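Local coordinates for transferrin (Manduca sexta, PDB 6WB6), which carries ferric iron in an insect, binding a single Fe(3+) ion per molecule together with carbonate, at residues Val352-Val357 and Gly401-Ser406; Lys395-Asn400 and Val589-Phe594. All coordinates share one frame; numbering follows the deposited sequence.

Contact 1 (Val352-Val357 and Gly401-Ser406); sequences VVRLCV and GSDLAS
Arg354 and Asp403 meet through both backbone and side chain. The guanidinium grips the carboxylate side-on: NE bonds to Asp403 OD2 at 3.0 Å and NH2 to Asp403 OD1 at 2.9 Å. Both oxygens lie in the guanidinium plane, but the carboxylate is turned 50° from it and is met from above its own plane. The chain of Arg354 bends at chi3 (-68°), which swings NE back toward the acid. Asp403 OD2 also accepts from Arg354 N, 2.8 Å away, on its anti lone pair, and a water that bridges to Val352 O adds a third donor. An alanine in place of Arg354 would probably leave the buried Asp403 carboxylate without its countercharge, with the backbone N-H still in place to hold it. Arg354 O accepts from two successive amides, Asp403 N and Leu404 N. The second of these bonds and Cys356 N to Leu404 O, at 2.8 Å, make a single beta bridge at Leu355 and Leu404, in the bond pattern of a parallel pair. The Leu404 side chain bends back to the strand, with CD2 at 3.6 Å from Val353 CG2 and CG at 3.8 Å from Leu355 CD1. On its other edge strand 352-357 pairs with parallel strand 381-386, joined through helix 360-375, a beta-alpha-beta unit of the C-terminal lobe, while a disulfide ties Cys356 to Cys393 of helix 390-399, which packs on Ser402 and Ala405.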
loop_
_atom_site.group_PDB
_atom_site.type_symbol
_atom_site.label_atom_id
_atom_site.label_comp_id
_atom_site.label_asym_id
_atom_site.label_seq_id
_atom_site.Cartn_x
_atom_site.Cartn_y
_atom_site.Cartn_z
ATOM N N VAL A 352 -13.738 9.042 8.466
ATOM C CA VAL A 352 -14.071 8.146 7.366
ATOM C C VAL A 352 -13.723 8.859 6.078
ATOM O O VAL A 352 -13.994 10.051 5.927
ATOM C CB VAL A 352 -15.561 7.750 7.385
ATOM C CG1 VAL A 352 -15.945 6.970 6.118
ATOM C CG2 VAL A 352 -15.873 6.950 8.636
ATOM N N VAL A 353 -13.093 8.141 5.163
ATOM C CA VAL A 353 -12.838 8.627 3.822
ATOM C C VAL A 353 -13.762 7.856 2.876
ATOM O O VAL A 353 -13.761 6.612 2.851
ATOM C CB VAL A 353 -11.357 8.487 3.451
ATOM C CG1 VAL A 353 -10.905 7.036 3.470
ATOM C CG2 VAL A 353 -11.077 9.114 2.098
ATOM N N ARG A 354 -14.580 8.593 2.135
ATOM C CA ARG A 354 -15.619 8.010 1.285
ATOM C C ARG A 354 -15.122 8.057 -0.149
ATOM O O ARG A 354 -14.951 9.142 -0.714
ATOM C CB ARG A 354 -16.944 8.756 1.415
ATOM C CG ARG A 354 -17.466 8.876 2.827
ATOM C CD ARG A 354 -18.556 9.908 2.911
ATOM N NE ARG A 354 -17.995 11.247 2.679
ATOM C CZ ARG A 354 -18.715 12.356 2.540
ATOM N NH1 ARG A 354 -20.044 12.304 2.592
ATOM N NH2 ARG A 354 -18.104 13.517 2.314
ATOM N N LEU A 355 -14.832 6.892 -0.709
ATOM C CA LEU A 355 -14.435 6.792 -2.105
ATOM C C LEU A 355 -15.686 6.593 -2.941
ATOM O O LEU A 355 -16.512 5.735 -2.622
ATOM C CB LEU A 355 -13.484 5.626 -2.341
ATOM C CG LEU A 355 -13.235 5.317 -3.825
ATOM C CD1 LEU A 355 -12.558 6.458 -4.532
ATOM C CD2 LEU A 355 -12.446 4.012 -3.994
ATOM N N CYS A 356 -15.817 7.367 -4.005
ATOM C CA CYS A 356 -16.961 7.227 -4.890
ATOM C C CYS A 356 -16.610 6.224 -5.979
ATOM O O CYS A 356 -15.543 6.316 -6.596
ATOM C CB CYS A 356 -17.353 8.566 -5.502
ATOM S SG CYS A 356 -18.958 8.435 -6.380
ATOM N N VAL A 357 -17.482 5.235 -6.167
ATOM C CA VAL A 357 -17.321 4.202 -7.177
ATOM C C VAL A 357 -18.502 4.273 -8.138
ATOM O O VAL A 357 -19.574 4.778 -7.803
ATOM C CB VAL A 357 -17.229 2.806 -6.541
ATOM C CG1 VAL A 357 -16.092 2.756 -5.532
ATOM C CG2 VAL A 357 -18.531 2.470 -5.860
ATOM N N GLY A 401 -20.900 14.570 -1.049
ATOM C CA GLY A 401 -21.413 13.225 -0.902
ATOM C C GLY A 401 -20.313 12.189 -0.858
ATOM O O GLY A 401 -20.542 11.071 -0.400
ATOM N N SER A 402 -19.127 12.552 -1.329
ATOM C CA SER A 402 -17.947 11.710 -1.312
ATOM C C SER A 402 -16.753 12.592 -0.999
ATOM O O SER A 402 -16.819 13.818 -1.093
ATOM C CB SER A 402 -17.720 11.004 -2.653
ATOM O OG SER A 402 -18.929 10.484 -3.173
ATOM N N ASP A 403 -15.647 11.947 -0.646
ATOM C CA ASP A 403 -14.391 12.639 -0.424
ATOM C C ASP A 403 -13.413 12.468 -1.573
ATOM O O ASP A 403 -12.508 13.293 -1.718
ATOM C CB ASP A 403 -13.753 12.138 0.873
ATOM C CG ASP A 403 -14.681 12.301 2.065
ATOM O OD1 ASP A 403 -15.159 13.445 2.286
ATOM O OD2 ASP A 403 -14.960 11.288 2.752
ATOM N N LEU A 404 -13.543 11.418 -2.383
ATOM C CA LEU A 404 -12.695 11.346 -3.562
ATOM C C LEU A 404 -13.316 10.438 -4.604
ATOM O O LEU A 404 -14.151 9.584 -4.310
ATOM C CB LEU A 404 -11.270 10.853 -3.235
ATOM C CG LEU A 404 -11.107 9.416 -2.734
ATOM C CD1 LEU A 404 -9.612 9.041 -2.581
ATOM C CD2 LEU A 404 -11.822 9.198 -1.433
ATOM N N ALA A 405 -12.825 10.609 -5.820
ATOM C CA ALA A 405 -13.295 9.891 -6.977
ATOM C C ALA A 405 -12.174 9.962 -7.983
ATOM O O ALA A 405 -11.342 10.875 -7.937
ATOM C CB ALA A 405 -14.592 10.493 -7.524
ATOM N N SER A 406 -12.146 8.979 -8.870
ATOM C CA SER A 406 -11.117 8.876 -9.884
ATOM C C SER A 406 -11.629 9.428 -11.203
ATOM O O SER A 406 -12.827 9.488 -11.461
ATOM C CB SER A 406 -10.663 7.422 -10.088
ATOM O OG SER A 406 -11.744 6.594 -10.474
HETATM O O HOH W 1 -15.689 11.862 5.424
HETATM O O HOH W 2 -14.491 6.988 -8.871
#

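Contact 2 (Lys395-Asn400 and Val589-Phe594); sequences KSVQDN and VAAKDF
Asn400 and Phe594 stack flat on flat where helix 390-399 ends in a Schellman motif, within the periplasmic-binding-protein-like fold of the C-terminal transferrin lobe. The amide lies parallel to the ring, with only 3° between the planes, and Asn400 CG sits over the ring centre. Its ND2 comes within 3.5 Å of Phe594 CE1, while OD1 lies over the CG and CD2 side of the ring. With the two planes so nearly parallel, this is an amide-pi stack rather than an N-H aimed at the face. Asn400 CB adds a CH-pi contact, 4.1 Å from the ring centroid and 28° off the normal. Asn400 has the positive phi of the Schellman position, its side chain points toward the loop, and CG anti to the backbone N (chi1 -161°) puts CG over the ring.

Apolar packing takes over one turn back along the helix. Val397 CG1 rests against the backbone of Ala590 and Ala591, 3.6 Å from Ala590 CA and 3.4 Å from Ala591 N. Ala591 answers with its methyl, which faces the helix and lies 4.2 Å from Val397 CG1. Leu421 touches both Val397 and Ala591, and Ala405 of the neighbouring strand also meets Val397.

Two kinds of polar bond hold the helix end itself, while Asn400 O takes a bond from Arg354 NH1. Lys395 NZ forms a salt bridge one turn on with Asp399 OD1 at 3.2 Å, on the outer side of the helix. The backbone keeps the turn closed: Asp399 N bonds to Lys395 O, and Asn400 N returns to Val397 O at 3.0 Å, the same carbonyl oxygen that Ala591 CB approaches to 3.6 Å.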
loop_
_atom_site.group_PDB
_atom_site.type_symbol
_atom_site.label_atom_id
_atom_site.label_comp_id
_atom_site.label_asym_id
_atom_site.label_seq_id
_atom_site.Cartn_x
_atom_site.Cartn_y
_atom_site.Cartn_z
ATOM N N LYS A 395 -19.428 15.135 -9.317
ATOM C CA LYS A 395 -20.397 15.997 -8.655
ATOM C C LYS A 395 -20.505 15.645 -7.186
ATOM O O LYS A 395 -20.649 16.528 -6.336
ATOM C CB LYS A 395 -21.767 15.873 -9.317
ATOM C CG LYS A 395 -22.894 16.616 -8.609
ATOM C CD LYS A 395 -22.623 18.137 -8.478
ATOM C CE LYS A 395 -23.940 18.922 -8.270
ATOM N NZ LYS A 395 -23.744 20.333 -7.742
ATOM N N SER A 396 -20.490 14.353 -6.870
ATOM C CA SER A 396 -20.698 13.969 -5.485
ATOM C C SER A 396 -19.540 14.430 -4.621
ATOM O O SER A 396 -19.749 14.860 -3.479
ATOM C CB SER A 396 -20.887 12.456 -5.376
ATOM O OG SER A 396 -20.936 12.021 -4.025
ATOM N N VAL A 397 -18.308 14.345 -5.129
ATOM C CA VAL A 397 -17.181 14.879 -4.363
ATOM C C VAL A 397 -17.390 16.377 -4.118
ATOM O O VAL A 397 -17.242 16.871 -2.997
ATOM C CB VAL A 397 -15.849 14.581 -5.074
ATOM C CG1 VAL A 397 -14.632 15.136 -4.277
ATOM C CG2 VAL A 397 -15.656 13.052 -5.247
ATOM N N GLN A 398 -17.788 17.114 -5.148
ATOM C CA GLN A 398 -18.072 18.535 -4.956
ATOM C C GLN A 398 -19.108 18.770 -3.862
ATOM O O GLN A 398 -18.905 19.606 -2.973
ATOM C CB GLN A 398 -18.564 19.146 -6.252
ATOM C CG GLN A 398 -18.772 20.616 -6.147
ATOM C CD GLN A 398 -19.387 21.171 -7.374
ATOM O OE1 GLN A 398 -18.785 22.005 -8.055
ATOM N NE2 GLN A 398 -20.605 20.718 -7.683
ATOM N N ASP A 399 -20.246 18.068 -3.945
ATOM C CA ASP A 399 -21.360 18.187 -3.013
ATOM C C ASP A 399 -20.999 17.702 -1.637
ATOM O O ASP A 399 -21.805 17.849 -0.717
ATOM C CB ASP A 399 -22.562 17.355 -3.483
ATOM C CG ASP A 399 -23.264 17.950 -4.672
ATOM O OD1 ASP A 399 -23.269 19.195 -4.794
ATOM O OD2 ASP A 399 -23.809 17.158 -5.481
ATOM N N ASN A 400 -19.831 17.092 -1.491
ATOM C CA ASN A 400 -19.449 16.383 -0.271
ATOM C C ASN A 400 -20.327 15.158 -0.005
ATOM O O ASN A 400 -20.511 14.745 1.141
ATOM C CB ASN A 400 -19.478 17.302 0.940
ATOM C CG ASN A 400 -18.669 16.756 2.082
ATOM O OD1 ASN A 400 -17.643 16.103 1.869
ATOM N ND2 ASN A 400 -19.139 16.987 3.301
ATOM N N VAL A 589 -9.501 12.583 -7.276
ATOM C CA VAL A 589 -9.644 14.011 -7.046
ATOM C C VAL A 589 -10.548 14.211 -5.848
ATOM O O VAL A 589 -11.388 13.364 -5.522
ATOM C CB VAL A 589 -10.188 14.764 -8.274
ATOM C CG1 VAL A 589 -9.294 14.551 -9.452
ATOM C CG2 VAL A 589 -11.600 14.340 -8.582
ATOM N N ALA A 590 -10.359 15.351 -5.188
ATOM C CA ALA A 590 -11.085 15.688 -3.980
ATOM C C ALA A 590 -11.499 17.151 -4.012
ATOM O O ALA A 590 -10.958 17.962 -4.765
ATOM C CB ALA A 590 -10.247 15.423 -2.724
ATOM N N ALA A 591 -12.469 17.481 -3.166
ATOM C CA ALA A 591 -12.918 18.852 -3.086
ATOM C C ALA A 591 -11.952 19.658 -2.228
ATOM O O ALA A 591 -10.981 19.139 -1.659
ATOM C CB ALA A 591 -14.333 18.925 -2.530
ATOM N N LYS A 592 -12.252 20.948 -2.118
ATOM C CA LYS A 592 -11.386 21.930 -1.478
ATOM C C LYS A 592 -11.578 22.036 0.029
ATOM O O LYS A 592 -10.613 22.306 0.746
ATOM C CB LYS A 592 -11.643 23.318 -2.085
ATOM N N ASP A 593 -12.805 21.877 0.534
ATOM C CA ASP A 593 -13.148 22.442 1.840
ATOM C C ASP A 593 -13.330 21.412 2.943
ATOM O O ASP A 593 -13.891 21.743 3.989
ATOM C CB ASP A 593 -14.404 23.296 1.714
ATOM C CG ASP A 593 -14.154 24.522 0.904
ATOM O OD1 ASP A 593 -13.111 25.155 1.166
ATOM O OD2 ASP A 593 -14.952 24.812 -0.012
ATOM N N PHE A 594 -12.846 20.185 2.756
ATOM C CA PHE A 594 -13.104 19.151 3.742
ATOM C C PHE A 594 -11.819 18.421 4.101
ATOM O O PHE A 594 -10.903 19.051 4.629
ATOM C CB PHE A 594 -14.198 18.239 3.214
ATOM C CG PHE A 594 -15.463 18.973 2.942
ATOM C CD1 PHE A 594 -16.269 19.364 3.980
ATOM C CD2 PHE A 594 -15.818 19.315 1.664
ATOM C CE1 PHE A 594 -17.441 20.055 3.742
ATOM C CE2 PHE A 594 -16.983 20.027 1.431
ATOM C CZ PHE A 594 -17.782 20.394 2.481
#

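How the contacts relate
Helix 390-399 leads through Asn400 into Gly401-Ser406, so the two contacts form one continuous region, with centres about 8 Å apart. Contact 1 is the buried one, joined by backbone bonds and a salt bridge; contact 2 is partly buried, resting on methyl packing inside and an amide-ring stack toward the surface, where Phe594 is exposed. They interlock through the sheet, since strands 405-407 and 587-590 are antiparallel neighbours: Ala405 O lies 2.6 Å from Val589 N, probably a hydrogen bond. A second tie links Ser402 OG of contact 1 to Ser396 OG of contact 2. A third runs from Arg354 NH1 to Asn400 O, bringing strand 352-357 to the helix end.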